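Long-range contacts in L-ribulose 3-epimerase (Methylomonas sp. DH-1, PDB 7CJ7), which catalyses the manganese-dependent epimerization of ketoses at the C3 position, working fastest on L-ribulose and also converting D-ribulose, D-allulose and D-fructose: residues R128-A139 / A170-N179; L70-V78 / K88-A96. One frame throughout, in Å; residues are numbered along the deposited sequence.

Contact 1. Residues R128-A139 / A170-N179; sequences RANSVAAMQRLA and AFLDEVNRPN
The ring of Phe171 enters helix 128-139 as a knob into the hole formed by Arg128, Ser131, Val132 and Met135. Phe171 CG lies anti to the backbone N (chi1 -176°), which carries the ring across to the other helix. Val132 CG2 makes a CH-pi contact over one ring face, 3.9 Å from the centroid of the Phe171 ring, while Ser131 OG and Met135 CG meet the ring edge. The Ser131 hydroxyl has its polar partner in Tyr113 O. Beyond the ring, Val175 CG2 packs on Met135 CB at 4.0 Å.

Helices 125-143 and 165-175 are neighbouring outer helices of the TIM barrel; their segments cross at -58° with axes 9.2 Å apart.

At one end Arg128 and Glu174 form a salt bridge, NE to OE2 at 3.3 Å; this bond and that from NH1 to OE1 are both weak, and the guanidinium also turns one face to Phe171 CD2. Where helix 165-175 ends, Gln136 NE2 donates to Val175 O at 3.1 Å, with the acceptor close to its amide plane. The Arg177 guanidinium stacks on the Gln136 amide, their planes 20° apart, and is paired with Asp140. Asn179 ND2 donates to Ala139 O at 2.9 Å and also bonds Ile147 O.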
loop_
_atom_site.group_PDB
_atom_site.type_symbol
_atom_site.label_atom_id
_atom_site.label_comp_id
_atom_site.label_asym_id
_atom_site.label_seq_id
_atom_site.Cartn_x
_atom_site.Cartn_y
_atom_site.Cartn_z
ATOM N N ARG A 128 6.126 -17.898 -10.511
ATOM C CA ARG A 128 5.235 -18.578 -9.536
ATOM C C ARG A 128 5.693 -20.028 -9.345
ATOM O O ARG A 128 5.776 -20.474 -8.193
ATOM C CB ARG A 128 3.768 -18.493 -9.966
ATOM C CG ARG A 128 2.812 -19.043 -8.915
ATOM C CD ARG A 128 1.496 -19.461 -9.531
ATOM N NE ARG A 128 0.599 -20.132 -8.609
ATOM C CZ ARG A 128 -0.203 -19.497 -7.771
ATOM N NH1 ARG A 128 -1.010 -20.181 -6.986
ATOM N NH2 ARG A 128 -0.193 -18.176 -7.716
ATOM N N ALA A 129 5.984 -20.746 -10.431
ATOM C CA ALA A 129 6.472 -22.149 -10.390
ATOM C C ALA A 129 7.762 -22.239 -9.555
ATOM O O ALA A 129 7.888 -23.159 -8.731
ATOM C CB ALA A 129 6.708 -22.633 -11.794
ATOM N N ASN A 130 8.706 -21.328 -9.777
ATOM C CA ASN A 130 9.998 -21.305 -9.038
ATOM C C ASN A 130 9.728 -21.101 -7.540
ATOM O O ASN A 130 10.353 -21.785 -6.719
ATOM C CB ASN A 130 10.942 -20.252 -9.629
ATOM C CG ASN A 130 11.427 -20.632 -11.010
ATOM O OD1 ASN A 130 11.229 -21.765 -11.444
ATOM N ND2 ASN A 130 12.043 -19.692 -11.713
ATOM N N SER A 131 8.807 -20.211 -7.186
ATOM C CA SER A 131 8.429 -19.931 -5.776
ATOM C C SER A 131 7.854 -21.198 -5.127
ATOM O O SER A 131 8.297 -21.590 -4.041
ATOM C CB SER A 131 7.443 -18.811 -5.722
ATOM O OG SER A 131 7.275 -18.384 -4.384
ATOM N N VAL A 132 6.907 -21.849 -5.794
ATOM C CA VAL A 132 6.285 -23.111 -5.292
ATOM C C VAL A 132 7.393 -24.137 -5.017
ATOM O O VAL A 132 7.398 -24.754 -3.920
ATOM C CB VAL A 132 5.250 -23.658 -6.289
ATOM C CG1 VAL A 132 4.790 -25.057 -5.908
ATOM C CG2 VAL A 132 4.053 -22.729 -6.391
ATOM N N ALA A 133 8.286 -24.352 -5.979
ATOM C CA ALA A 133 9.345 -25.378 -5.867
ATOM C C ALA A 133 10.253 -25.024 -4.685
ATOM O O ALA A 133 10.605 -25.929 -3.910
ATOM C CB ALA A 133 10.121 -25.477 -7.157
ATOM N N ALA A 134 10.621 -23.747 -4.561
ATOM C CA ALA A 134 11.499 -23.260 -3.472
ATOM C C ALA A 134 10.831 -23.544 -2.129
ATOM O O ALA A 134 11.537 -23.915 -1.169
ATOM C CB ALA A 134 11.792 -21.790 -3.634
ATOM N N MET A 135 9.511 -23.360 -2.037
ATOM C CA MET A 135 8.817 -23.537 -0.740
ATOM C C MET A 135 8.693 -25.034 -0.432
ATOM O O MET A 135 8.696 -25.398 0.761
ATOM C CB MET A 135 7.455 -22.843 -0.720
ATOM C CG MET A 135 7.573 -21.324 -0.760
ATOM S SD MET A 135 8.576 -20.608 0.577
ATOM C CE MET A 135 10.216 -20.644 -0.147
ATOM N N GLN A 136 8.628 -25.888 -1.454
ATOM C CA GLN A 136 8.698 -27.349 -1.234
ATOM C C GLN A 136 10.061 -27.711 -0.649
ATOM O O GLN A 136 10.089 -28.476 0.326
ATOM C CB GLN A 136 8.422 -28.108 -2.524
ATOM C CG GLN A 136 6.989 -27.935 -2.991
ATOM C CD GLN A 136 6.756 -28.541 -4.348
ATOM O OE1 GLN A 136 7.659 -28.607 -5.180
ATOM N NE2 GLN A 136 5.530 -28.974 -4.584
ATOM N N ARG A 137 11.148 -27.220 -1.239
ATOM C CA ARG A 137 12.516 -27.564 -0.770
ATOM C C ARG A 137 12.693 -27.050 0.668
ATOM O O ARG A 137 13.245 -27.793 1.509
ATOM C CB ARG A 137 13.577 -27.011 -1.728
ATOM C CG ARG A 137 13.515 -27.597 -3.131
ATOM C CD ARG A 137 14.749 -27.255 -3.948
ATOM N NE ARG A 137 14.916 -25.823 -4.161
ATOM C CZ ARG A 137 14.336 -25.129 -5.133
ATOM N NH1 ARG A 137 13.524 -25.724 -5.982
ATOM N NH2 ARG A 137 14.555 -23.831 -5.250
ATOM N N LEU A 138 12.238 -25.828 0.953
ATOM C CA LEU A 138 12.374 -25.226 2.301
ATOM C C LEU A 138 11.519 -26.020 3.294
ATOM O O LEU A 138 12.020 -26.343 4.365
ATOM C CB LEU A 138 11.940 -23.764 2.276
ATOM C CG LEU A 138 11.875 -23.102 3.651
ATOM C CD1 LEU A 138 13.224 -23.171 4.354
ATOM C CD2 LEU A 138 11.397 -21.667 3.534
ATOM N N ALA A 139 10.260 -26.302 2.965
ATOM C CA ALA A 139 9.367 -27.079 3.856
ATOM C C ALA A 139 10.052 -28.398 4.239
ATOM O O ALA A 139 9.999 -28.790 5.420
ATOM C CB ALA A 139 8.030 -27.301 3.201
ATOM N N ALA A 170 -4.391 -21.231 -2.737
ATOM C CA ALA A 170 -4.180 -21.906 -4.037
ATOM C C ALA A 170 -2.690 -22.215 -4.207
ATOM O O ALA A 170 -2.363 -23.326 -4.643
ATOM C CB ALA A 170 -4.696 -21.058 -5.162
ATOM N N PHE A 171 -1.815 -21.280 -3.840
ATOM C CA PHE A 171 -0.340 -21.454 -3.883
ATOM C C PHE A 171 0.048 -22.629 -2.976
ATOM O O PHE A 171 0.801 -23.517 -3.397
ATOM C CB PHE A 171 0.338 -20.135 -3.504
ATOM C CG PHE A 171 1.843 -20.118 -3.581
ATOM C CD1 PHE A 171 2.610 -20.688 -2.582
ATOM C CD2 PHE A 171 2.487 -19.479 -4.625
ATOM C CE1 PHE A 171 3.991 -20.651 -2.640
ATOM C CE2 PHE A 171 3.872 -19.416 -4.668
ATOM C CZ PHE A 171 4.620 -19.991 -3.670
ATOM N N LEU A 172 -0.480 -22.660 -1.755
ATOM C CA LEU A 172 -0.146 -23.719 -0.773
ATOM C C LEU A 172 -0.646 -25.076 -1.280
ATOM O O LEU A 172 -0.035 -26.089 -0.936
ATOM C CB LEU A 172 -0.755 -23.353 0.575
ATOM C CG LEU A 172 0.031 -22.306 1.355
ATOM C CD1 LEU A 172 -0.758 -21.832 2.555
ATOM C CD2 LEU A 172 1.361 -22.864 1.792
ATOM N N ASP A 173 -1.711 -25.097 -2.081
ATOM C CA ASP A 173 -2.234 -26.365 -2.656
ATOM C C ASP A 173 -1.187 -26.947 -3.609
ATOM O O ASP A 173 -1.051 -28.173 -3.655
ATOM C CB ASP A 173 -3.547 -26.164 -3.407
ATOM C CG ASP A 173 -4.742 -25.913 -2.514
ATOM O OD1 ASP A 173 -4.683 -26.304 -1.333
ATOM O OD2 ASP A 173 -5.738 -25.332 -3.021
ATOM N N GLU A 174 -0.465 -26.092 -4.334
ATOM C CA GLU A 174 0.600 -26.517 -5.282
ATOM C C GLU A 174 1.849 -26.903 -4.478
ATOM O O GLU A 174 2.523 -27.866 -4.857
ATOM C CB GLU A 174 0.875 -25.424 -6.322
ATOM C CG GLU A 174 -0.331 -25.094 -7.194
ATOM C CD GLU A 174 -0.196 -23.857 -8.077
ATOM O OE1 GLU A 174 -1.238 -23.293 -8.485
ATOM O OE2 GLU A 174 0.946 -23.448 -8.361
ATOM N N VAL A 175 2.155 -26.195 -3.391
ATOM C CA VAL A 175 3.299 -26.572 -2.519
ATOM C C VAL A 175 3.019 -27.965 -1.941
ATOM O O VAL A 175 3.894 -28.831 -2.011
ATOM C CB VAL A 175 3.517 -25.528 -1.412
ATOM C CG1 VAL A 175 4.522 -26.031 -0.389
ATOM C CG2 VAL A 175 3.930 -24.192 -2.016
ATOM N N ASN A 176 1.826 -28.148 -1.380
ATOM C CA ASN A 176 1.333 -29.452 -0.883
ATOM C C ASN A 176 2.320 -30.047 0.130
ATOM O O ASN A 176 2.778 -31.187 -0.070
ATOM C CB ASN A 176 1.121 -30.426 -2.038
ATOM C CG ASN A 176 0.332 -31.619 -1.568
ATOM O OD1 ASN A 176 -0.474 -31.477 -0.656
ATOM N ND2 ASN A 176 0.555 -32.769 -2.177
ATOM N N ARG A 177 2.631 -29.299 1.184
ATOM C CA ARG A 177 3.496 -29.751 2.300
ATOM C C ARG A 177 2.753 -29.546 3.612
ATOM O O ARG A 177 2.170 -28.490 3.834
ATOM C CB ARG A 177 4.824 -28.993 2.265
ATOM C CG ARG A 177 5.698 -29.358 1.075
ATOM C CD ARG A 177 6.063 -30.826 1.079
ATOM N NE ARG A 177 7.152 -31.143 0.174
ATOM C CZ ARG A 177 6.989 -31.495 -1.089
ATOM N NH1 ARG A 177 5.773 -31.537 -1.600
ATOM N NH2 ARG A 177 8.034 -31.796 -1.841
ATOM N N PRO A 178 2.765 -30.548 4.517
ATOM C CA PRO A 178 1.976 -30.485 5.750
ATOM C C PRO A 178 2.464 -29.422 6.747
ATOM O O PRO A 178 1.697 -29.039 7.621
ATOM C CB PRO A 178 2.151 -31.888 6.355
ATOM C CG PRO A 178 3.474 -32.372 5.798
ATOM C CD PRO A 178 3.533 -31.802 4.395
ATOM N N ASN A 179 3.714 -28.978 6.611
ATOM C CA ASN A 179 4.301 -27.991 7.556
ATOM C C ASN A 179 4.410 -26.637 6.856
ATOM O O ASN A 179 5.145 -25.787 7.357
ATOM C CB ASN A 179 5.652 -28.441 8.111
ATOM C CG ASN A 179 6.716 -28.540 7.047
ATOM O OD1 ASN A 179 6.458 -29.050 5.965
ATOM N ND2 ASN A 179 7.917 -28.086 7.359
#

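Contact 2. Residues L70-V78 / K88-A96; sequences LGLSAATDV and KGDELLRKA. With SOL (L-sorbose), chain C.
Leu70 reaches from the barrel strand over the inner side of helix 88-96, its two methyls parting between different partners. CD2 presses on Ala96 CB at 3.4 Å, tighter than ordinary van der Waals contact, and also meets Leu92 CD2; CD1 touches Leu93 CD2 at 4.1 Å. The CG of Leu70 stands between its backbone N and carbonyl carbon (chi1 62°), a placement that turns CG, and with it the methyl pair, to the helix. Two residues on, Leu72 offers one methyl, CD2, which meets CD2 of both Leu92 and Leu93. Its side chain runs past Leu92 in the opposite direction and crosses Leu93 at about a right angle.

Beyond the strand, the chain turns back against the start of the segment 88-96. Thr76 O comes within 3.1 Å of Gly89 CA, an approach that the absence of a side chain at Gly89 permits, since a CB there would collide with this oxygen and with Val78 CG1. Thr76 is held on two sides: CG2 packs against Leu92 CD1 at 3.8 Å, and OG1 accepts a nearly straight hydrogen bond from Ser73 N (3.0 Å, 174°). An alanine here, lacking both OG1 and CG2, would probably leave Ser73 N without this acceptor and open a gap beside Leu92 CD1.

On the opposite face of the strand backbone, Leu70 and Gly71 line the sugar pocket, with Leu70 C 3.1 Å from O5 of L-sorbose. The contact joins the first strand and the helix of the beta-alpha-beta unit made by strand 65-72, helix 83-102 and strand 107-112: Leu70 and Leu93 also pack on Ile112 of the next strand, while Val78 and Leu93 face helix 125-143.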
loop_
_atom_site.group_PDB
_atom_site.type_symbol
_atom_site.label_atom_id
_atom_site.label_comp_id
_atom_site.label_asym_id
_atom_site.label_seq_id
_atom_site.Cartn_x
_atom_site.Cartn_y
_atom_site.Cartn_z
ATOM N N LEU A 70 11.369 -13.209 7.872
ATOM C CA LEU A 70 12.291 -12.463 6.993
ATOM C C LEU A 70 11.588 -12.158 5.679
ATOM O O LEU A 70 10.498 -12.671 5.450
ATOM C CB LEU A 70 13.563 -13.283 6.784
ATOM C CG LEU A 70 13.361 -14.629 6.096
ATOM C CD1 LEU A 70 13.319 -14.470 4.583
ATOM C CD2 LEU A 70 14.439 -15.613 6.506
ATOM N N GLY A 71 12.189 -11.264 4.914
ATOM C CA GLY A 71 11.921 -11.079 3.488
ATOM C C GLY A 71 13.185 -11.340 2.710
ATOM O O GLY A 71 14.265 -11.015 3.216
ATOM N N LEU A 72 13.078 -11.935 1.530
ATOM C CA LEU A 72 14.258 -12.062 0.646
ATOM C C LEU A 72 14.509 -10.705 -0.024
ATOM O O LEU A 72 13.704 -9.792 0.153
ATOM C CB LEU A 72 13.998 -13.180 -0.361
ATOM C CG LEU A 72 13.699 -14.539 0.268
ATOM C CD1 LEU A 72 13.251 -15.525 -0.792
ATOM C CD2 LEU A 72 14.915 -15.072 1.017
ATOM N N SER A 73 15.612 -10.580 -0.746
ATOM C CA SER A 73 15.978 -9.380 -1.529
ATOM C C SER A 73 16.184 -9.798 -2.985
ATOM O O SER A 73 16.052 -11.013 -3.267
ATOM C CB SER A 73 17.203 -8.734 -0.952
ATOM O OG SER A 73 18.333 -9.565 -1.149
ATOM N N ALA A 74 16.444 -8.841 -3.880
ATOM C CA ALA A 74 16.704 -9.115 -5.311
ATOM C C ALA A 74 17.785 -10.197 -5.429
ATOM O O ALA A 74 17.641 -11.092 -6.262
ATOM C CB ALA A 74 17.096 -7.845 -6.036
ATOM N N ALA A 75 18.814 -10.155 -4.584
ATOM C CA ALA A 75 19.988 -11.056 -4.688
ATOM C C ALA A 75 19.609 -12.499 -4.306
ATOM O O ALA A 75 20.353 -13.422 -4.687
ATOM C CB ALA A 75 21.104 -10.519 -3.826
ATOM N N THR A 76 18.494 -12.696 -3.596
ATOM C CA THR A 76 18.096 -13.996 -2.996
ATOM C C THR A 76 16.656 -14.374 -3.380
ATOM O O THR A 76 16.078 -15.239 -2.709
ATOM C CB THR A 76 18.255 -13.956 -1.472
ATOM O OG1 THR A 76 17.569 -12.816 -0.961
ATOM C CG2 THR A 76 19.698 -13.901 -1.029
ATOM N N ASP A 77 16.112 -13.780 -4.442
ATOM C CA ASP A 77 14.692 -13.945 -4.849
ATOM C C ASP A 77 14.462 -15.336 -5.452
ATOM O O ASP A 77 14.876 -15.548 -6.596
ATOM C CB ASP A 77 14.312 -12.858 -5.849
ATOM C CG ASP A 77 12.836 -12.831 -6.209
ATOM O OD1 ASP A 77 12.116 -13.782 -5.825
ATOM O OD2 ASP A 77 12.417 -11.848 -6.871
ATOM N N VAL A 78 13.782 -16.230 -4.735
ATOM C CA VAL A 78 13.564 -17.646 -5.160
ATOM C C VAL A 78 12.544 -17.743 -6.302
ATOM O O VAL A 78 12.385 -18.870 -6.812
ATOM C CB VAL A 78 13.151 -18.546 -3.984
ATOM C CG1 VAL A 78 14.310 -18.741 -3.017
ATOM C CG2 VAL A 78 11.892 -18.049 -3.275
ATOM N N LYS A 88 21.027 -18.827 -4.076
ATOM C CA LYS A 88 21.363 -17.898 -2.960
ATOM C C LYS A 88 20.168 -17.790 -2.006
ATOM O O LYS A 88 20.379 -17.774 -0.780
ATOM C CB LYS A 88 21.762 -16.512 -3.473
ATOM C CG LYS A 88 23.155 -16.418 -4.073
ATOM C CD LYS A 88 24.248 -16.663 -3.063
ATOM C CE LYS A 88 25.587 -16.123 -3.511
ATOM N NZ LYS A 88 26.681 -16.661 -2.671
ATOM N N GLY A 89 18.947 -17.743 -2.537
ATOM C CA GLY A 89 17.726 -17.697 -1.716
ATOM C C GLY A 89 17.566 -18.970 -0.909
ATOM O O GLY A 89 17.286 -18.883 0.306
ATOM N N ASP A 90 17.746 -20.126 -1.550
ATOM C CA ASP A 90 17.656 -21.450 -0.876
ATOM C C ASP A 90 18.646 -21.450 0.296
ATOM O O ASP A 90 18.270 -21.906 1.396
ATOM C CB ASP A 90 17.963 -22.613 -1.828
ATOM C CG ASP A 90 16.876 -22.953 -2.841
ATOM O OD1 ASP A 90 15.773 -22.360 -2.766
ATOM O OD2 ASP A 90 17.151 -23.808 -3.724
ATOM N N GLU A 91 19.862 -20.942 0.065
ATOM C CA GLU A 91 20.970 -20.921 1.057
ATOM C C GLU A 91 20.588 -20.002 2.224
ATOM O O GLU A 91 20.739 -20.425 3.379
ATOM C CB GLU A 91 22.265 -20.505 0.370
ATOM C CG GLU A 91 23.436 -20.331 1.313
ATOM C CD GLU A 91 24.658 -19.730 0.631
ATOM O OE1 GLU A 91 24.608 -18.539 0.221
ATOM O OE2 GLU A 91 25.649 -20.457 0.487
ATOM N N LEU A 92 20.068 -18.806 1.946
ATOM C CA LEU A 92 19.604 -17.880 3.014
ATOM C C LEU A 92 18.499 -18.568 3.831
ATOM O O LEU A 92 18.527 -18.496 5.067
ATOM C CB LEU A 92 19.125 -16.563 2.402
ATOM C CG LEU A 92 18.916 -15.427 3.407
ATOM C CD1 LEU A 92 19.063 -14.070 2.737
ATOM C CD2 LEU A 92 17.565 -15.540 4.081
ATOM N N LEU A 93 17.535 -19.213 3.181
ATOM C CA LEU A 93 16.385 -19.813 3.912
ATOM C C LEU A 93 16.865 -20.990 4.781
ATOM O O LEU A 93 16.340 -21.168 5.910
ATOM C CB LEU A 93 15.322 -20.230 2.897
ATOM C CG LEU A 93 14.611 -19.070 2.206
ATOM C CD1 LEU A 93 13.876 -19.554 0.965
ATOM C CD2 LEU A 93 13.660 -18.355 3.167
ATOM N N ARG A 94 17.833 -21.767 4.299
ATOM C CA ARG A 94 18.438 -22.867 5.098
ATOM C C ARG A 94 19.104 -22.265 6.341
ATOM O O ARG A 94 18.887 -22.782 7.447
ATOM C CB ARG A 94 19.408 -23.692 4.241
ATOM C CG ARG A 94 18.725 -24.632 3.250
ATOM C CD ARG A 94 19.688 -25.702 2.766
ATOM N NE ARG A 94 20.864 -25.104 2.148
ATOM C CZ ARG A 94 20.961 -24.787 0.859
ATOM N NH1 ARG A 94 19.961 -25.057 0.040
ATOM N NH2 ARG A 94 22.061 -24.222 0.389
ATOM N N LYS A 95 19.865 -21.185 6.177
ATOM C CA LYS A 95 20.587 -20.540 7.304
ATOM C C LYS A 95 19.567 -20.005 8.318
ATOM O O LYS A 95 19.798 -20.183 9.534
ATOM C CB LYS A 95 21.503 -19.422 6.805
ATOM C CG LYS A 95 22.346 -18.768 7.891
ATOM C CD LYS A 95 23.354 -19.708 8.523
ATOM C CE LYS A 95 24.081 -19.081 9.691
ATOM N NZ LYS A 95 24.978 -20.053 10.357
ATOM N N ALA A 96 18.479 -19.390 7.844
ATOM C CA ALA A 96 17.412 -18.833 8.707
ATOM C C ALA A 96 16.773 -19.978 9.494
ATOM O O ALA A 96 16.576 -19.833 10.711
ATOM C CB ALA A 96 16.395 -18.069 7.896
HETATM C C1 SOL C . 6.131 -6.687 5.839
HETATM O O1 SOL C . 5.253 -5.669 5.418
HETATM C C2 SOL C . 5.569 -7.467 6.983
HETATM O O2 SOL C . 4.369 -7.477 7.197
HETATM C C3 SOL C . 6.535 -8.203 7.901
HETATM O O3 SOL C . 5.871 -9.213 8.625
HETATM C C4 SOL C . 7.707 -8.789 7.121
HETATM O O4 SOL C . 7.217 -9.737 6.171
HETATM C C5 SOL C . 8.745 -9.485 8.005
HETATM O O5 SOL C . 9.697 -10.153 7.178
HETATM C C6 SOL C . 9.482 -8.541 8.931
HETATM O O6 SOL C . 10.399 -9.263 9.758
#

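Overall arrangement
Contact 2 closes before contact 1 opens along the chain; their centres lie 15 Å apart, and helix 125-143 connects them: residues 128-139 meet the segment 170-179 in contact 1 and both segments of contact 2. Arg137 NH2 forms a salt bridge with Asp90 OD2 at 3.0 Å, Ala134 CB packs on Val78 CB at 3.5 Å, and Leu138 CD1 lies 3.9 Å from Leu93 CB. Contact 2 borders the sugar pocket through Leu70 and Gly71; the Leu70 side chain is about 11 Å from the manganese ion. Contact 1 does not reach the sugar, the Met135 side chain lying about 12 Å from L-sorbose and about 10 Å from that of the manganese ligand Glu152.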